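Local coordinates for FAD-binding oxidoreductase (Gulosibacter chungangensis, PDB 7PBG), which oxidises 4-ethylphenol and related 4-alkylphenols, dehydrogenating 4-ethylphenol to 4-vinylphenol with a covalently bound FAD, at the interface of chains A and B. Numbering follows the deposited sequence. Chains: chain A/B, FAD-binding oxidoreductase.

Contact 1: the interface of chains A and B. Residues chain A 121, 203-204, 207; chain B 402-404, 408, 436, 472.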
# COMPACT_ATOMS: atom_id res chain seq x y z
N LEU A 121 0.33 -16.52 -11.67
CA LEU A 121 0.58 -15.18 -11.12
C LEU A 121 -0.13 -15.05 -9.75
O LEU A 121 -0.14 -13.95 -9.21
CB LEU A 121 0.09 -14.14 -12.12
CG LEU A 121 0.85 -14.17 -13.45
CD1 LEU A 121 0.39 -13.06 -14.37
CD2 LEU A 121 2.34 -14.09 -13.22
N GLU A 203 -3.02 -6.82 -19.02
CA GLU A 203 -3.18 -8.03 -18.21
C GLU A 203 -2.70 -7.77 -16.77
O GLU A 203 -2.60 -8.75 -15.99
CB GLU A 203 -2.43 -9.17 -18.91
CG GLU A 203 -3.07 -9.63 -20.22
CD GLU A 203 -2.33 -10.73 -20.98
OE1 GLU A 203 -1.09 -10.68 -21.02
OE2 GLU A 203 -3.00 -11.62 -21.61
N ALA A 204 -2.29 -6.55 -16.43
CA ALA A 204 -1.64 -6.25 -15.12
C ALA A 204 -2.60 -5.58 -14.12
O ALA A 204 -2.15 -5.20 -13.03
CB ALA A 204 -0.45 -5.37 -15.40
N LEU A 207 -2.06 -7.31 -10.99
CA LEU A 207 -0.65 -7.61 -10.74
C LEU A 207 0.07 -6.41 -10.15
O LEU A 207 0.87 -6.60 -9.26
CB LEU A 207 0.06 -8.01 -12.04
CG LEU A 207 -0.63 -9.07 -12.86
CD1 LEU A 207 0.15 -9.33 -14.13
CD2 LEU A 207 -0.75 -10.34 -12.04
N SER B 402 3.71 -5.20 -17.42
CA SER B 402 2.93 -6.24 -18.15
C SER B 402 2.86 -7.50 -17.29
O SER B 402 3.48 -7.51 -16.25
CB SER B 402 3.55 -6.52 -19.48
OG SER B 402 4.85 -7.03 -19.28
N ALA B 403 2.15 -8.53 -17.77
CA ALA B 403 2.10 -9.83 -17.08
C ALA B 403 3.41 -10.55 -17.36
O ALA B 403 3.95 -10.45 -18.47
CB ALA B 403 0.93 -10.64 -17.60
N PRO B 404 3.99 -11.23 -16.35
CA PRO B 404 5.18 -12.05 -16.55
C PRO B 404 4.92 -13.07 -17.65
O PRO B 404 3.93 -13.81 -17.61
CB PRO B 404 5.39 -12.72 -15.20
CG PRO B 404 4.93 -11.64 -14.25
CD PRO B 404 3.72 -11.05 -14.91
N ASP B 408 6.55 -12.91 -24.18
CA ASP B 408 6.18 -11.49 -24.38
C ASP B 408 7.39 -10.59 -24.06
O ASP B 408 7.47 -9.49 -24.66
CB ASP B 408 5.02 -11.07 -23.48
CG ASP B 408 3.69 -11.72 -23.81
OD1 ASP B 408 2.79 -11.69 -22.95
OD2 ASP B 408 3.55 -12.23 -24.94
N ARG B 436 4.57 -10.22 -8.94
CA ARG B 436 3.62 -10.78 -9.92
C ARG B 436 3.60 -9.98 -11.21
O ARG B 436 2.95 -10.45 -12.13
CB ARG B 436 2.19 -10.78 -9.36
CG ARG B 436 2.10 -11.61 -8.09
CD ARG B 436 0.74 -11.39 -7.49
NE ARG B 436 0.44 -12.42 -6.55
CZ ARG B 436 0.92 -12.52 -5.32
NH1 ARG B 436 1.76 -11.63 -4.81
NH2 ARG B 436 0.58 -13.55 -4.58
N GLY B 472 -1.40 -3.67 -24.75
CA GLY B 472 -1.81 -3.71 -23.33
C GLY B 472 -0.65 -3.45 -22.37
O GLY B 472 -0.78 -3.85 -21.21
O HOH W 1 3.09 -7.65 -7.84
O HOH W 2 -0.28 -6.30 -19.94
O HOH W 3 0.74 -8.79 -20.58
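A:Leu207 presses its branched tip onto B:Ala403 and the backbone of B:Arg436. Its CD1 methyl lies 3.6 Å from CA of B:Ala403 and equally close to the carbonyl oxygen of B:Arg436, with CD2 by the CB of that arginine. With CG anti to the carbonyl carbon (chi1 -50°) and chi2 extended, CD1 and CD2 both reach O of B:Arg436. Alanine suits position 403, its short CB fitting between this leucine and CB of A:Glu203, 3.9 Å away. Beside it, A:Leu121 crosses the ring of B:Pro404 obliquely, its CD2 methyl 3.7 Å from CG of the rigid proline. The extended chain of B:Arg436 runs past the carbonyl oxygen of A:Leu121; NE comes within 3.1 Å of that O, but its N-H points elsewhere, so the contact is not a hydrogen bond.

Water joins the polar rims. Water 3 links OE1 of A:Glu203, 2.7 Å away, to N of B:Ala403, and water 2 ties N of A:Glu203 to O of B:Gly472. Water 1 bridges O of A:Leu207 and N of B:Arg436. OD1 of B:Asp408 stands 4.4 Å from OE1 of A:Glu203; if both carboxylates are ionised, they would probably disfavour each other slightly.

A:Leu121 occupies the turn between strands 114-118 and 123-126, and A:Glu203 to A:Leu207 a loop beyond 3-10 helix 195-198. They meet the link from strand 400-402 to helix 406-422 and the turn between strands 426-433 and 438-447.

Contact 2: the interface of chains A and B. Residues chain A 401-404, 436-437; chain B 121, 204, 207-208.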
# COMPACT_ATOMS: atom_id res chain seq x y z
N VAL A 401 -4.56 1.34 18.00
CA VAL A 401 -3.22 1.01 17.50
C VAL A 401 -2.23 1.91 18.25
O VAL A 401 -2.56 3.06 18.54
CB VAL A 401 -3.13 1.17 15.97
CG1 VAL A 401 -3.47 2.55 15.47
CG2 VAL A 401 -1.78 0.68 15.45
N SER A 402 -1.06 1.38 18.54
CA SER A 402 -0.04 2.11 19.32
C SER A 402 1.37 1.60 18.98
O SER A 402 1.48 0.68 18.19
CB SER A 402 -0.33 1.96 20.76
OG SER A 402 -0.25 0.60 21.11
N ALA A 403 2.41 2.15 19.60
CA ALA A 403 3.77 1.57 19.45
C ALA A 403 3.91 0.32 20.31
O ALA A 403 3.44 0.23 21.45
CB ALA A 403 4.81 2.62 19.76
N PRO A 404 4.63 -0.72 19.80
CA PRO A 404 4.90 -1.89 20.60
C PRO A 404 5.63 -1.58 21.90
O PRO A 404 6.67 -0.86 21.94
CB PRO A 404 5.76 -2.75 19.69
CG PRO A 404 5.26 -2.38 18.32
CD PRO A 404 5.09 -0.87 18.42
N ARG A 436 5.43 -3.48 12.86
CA ARG A 436 6.03 -2.42 13.72
C ARG A 436 4.99 -1.77 14.61
O ARG A 436 5.39 -0.96 15.44
CB ARG A 436 6.66 -1.31 12.88
CG ARG A 436 7.81 -1.77 12.00
CD ARG A 436 8.20 -0.73 10.96
NE ARG A 436 9.48 -1.05 10.39
CZ ARG A 436 9.73 -1.95 9.46
NH1 ARG A 436 8.76 -2.66 8.91
NH2 ARG A 436 10.97 -2.16 9.06
N GLU A 437 3.74 -2.19 14.50
CA GLU A 437 2.65 -1.51 15.24
C GLU A 437 2.02 -2.51 16.17
O GLU A 437 2.06 -3.73 15.85
CB GLU A 437 1.67 -0.85 14.28
CG GLU A 437 0.56 -1.73 13.74
CD GLU A 437 0.88 -2.85 12.78
OE1 GLU A 437 2.07 -3.20 12.62
OE2 GLU A 437 -0.09 -3.46 12.29
N LEU B 121 11.94 -0.15 16.42
CA LEU B 121 10.79 -0.22 15.50
C LEU B 121 11.20 -0.03 14.02
O LEU B 121 10.28 0.06 13.15
CB LEU B 121 9.74 0.80 15.96
CG LEU B 121 9.26 0.59 17.39
CD1 LEU B 121 8.22 1.62 17.76
CD2 LEU B 121 8.72 -0.82 17.59
N ALA B 204 2.48 6.12 16.54
CA ALA B 204 2.31 5.15 15.44
C ALA B 204 2.29 5.85 14.06
O ALA B 204 2.01 5.20 13.06
CB ALA B 204 1.04 4.37 15.68
N LEU B 207 4.53 3.89 11.95
CA LEU B 207 4.40 2.44 12.22
C LEU B 207 3.25 1.88 11.43
O LEU B 207 3.39 0.78 10.94
CB LEU B 207 4.19 2.16 13.71
CG LEU B 207 5.17 2.81 14.69
CD1 LEU B 207 4.80 2.44 16.12
CD2 LEU B 207 6.58 2.32 14.35
N TYR B 208 2.09 2.53 11.46
CA TYR B 208 0.83 1.92 10.96
C TYR B 208 0.27 2.86 9.88
O TYR B 208 -0.08 3.98 10.22
CB TYR B 208 -0.19 1.75 12.09
CG TYR B 208 -1.50 1.19 11.63
CD1 TYR B 208 -1.59 -0.08 11.13
CD2 TYR B 208 -2.64 1.98 11.62
CE1 TYR B 208 -2.78 -0.61 10.67
CE2 TYR B 208 -3.84 1.48 11.15
CZ TYR B 208 -3.92 0.19 10.67
OH TYR B 208 -5.12 -0.29 10.22
O HOH W 4 3.91 -1.96 10.62
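The phenol ring of B:Tyr208 has A:Val401 on one face and A:Glu437 along its CD1 edge. Both valine methyls lie on that side of the ring, towards its CG and CD2 rim, CG2 3.9 Å from ring atom CG; a beta-branched residue suits a strand and offers two methyls to a flat ring. A:Glu437 is displaced toward the same face, its CG methylene 3.8 Å from CD1 of the tyrosine. Its carboxylate lies nearly parallel to the ring, the planes 22° apart. CG of the glutamate takes the crowded position between backbone N and carbonyl carbon (chi1 86°) and the chain bends at chi2, which brings the carboxylate beside the ring. B:Tyr208 has CG anti to its backbone N (chi1 178°), which carries the ring out toward chain A. An alanine in place of B:Tyr208 would probably leave the A:Val401 methyls and the A:Glu437 methylene without a partner and the carboxylate freer to turn.

OE1 of A:Glu437 holds water 4 at 3.0 Å. Water 4 lies 2.8 Å from O of B:Leu207 and also meets N of A:Arg436, joining three polar groups across the boundary. CD1 of B:Leu207 packs 3.6 Å from CA of A:Ala403 and against O of A:Arg436, while CD2 of B:Leu121 rests 3.7 Å from CD of A:Pro404. The patch helps to hold the subunits together in the deposited dimer, which may or may not be the form in solution.

Contacts 1 and 2 are counterparts under the two-fold axis of the pair, their C-alpha centres about 34 Å apart. Both use residues 121, 204 and 207 from one chain against 402 to 404 and 436 from the other, with the roles exchanged. Each account adds a different margin: contact 1 takes in the glutamate loop and the start of helix 406-422, contact 2 the tyrosine, the valine of strand 400-402 and the loop residue just before strand 438-447. Every subunit therefore offers both surfaces, a closed arrangement that, if the dimer forms in solution, would join the 121 turn and 203-208 loop of each chain to the 401-437 segments of its partner.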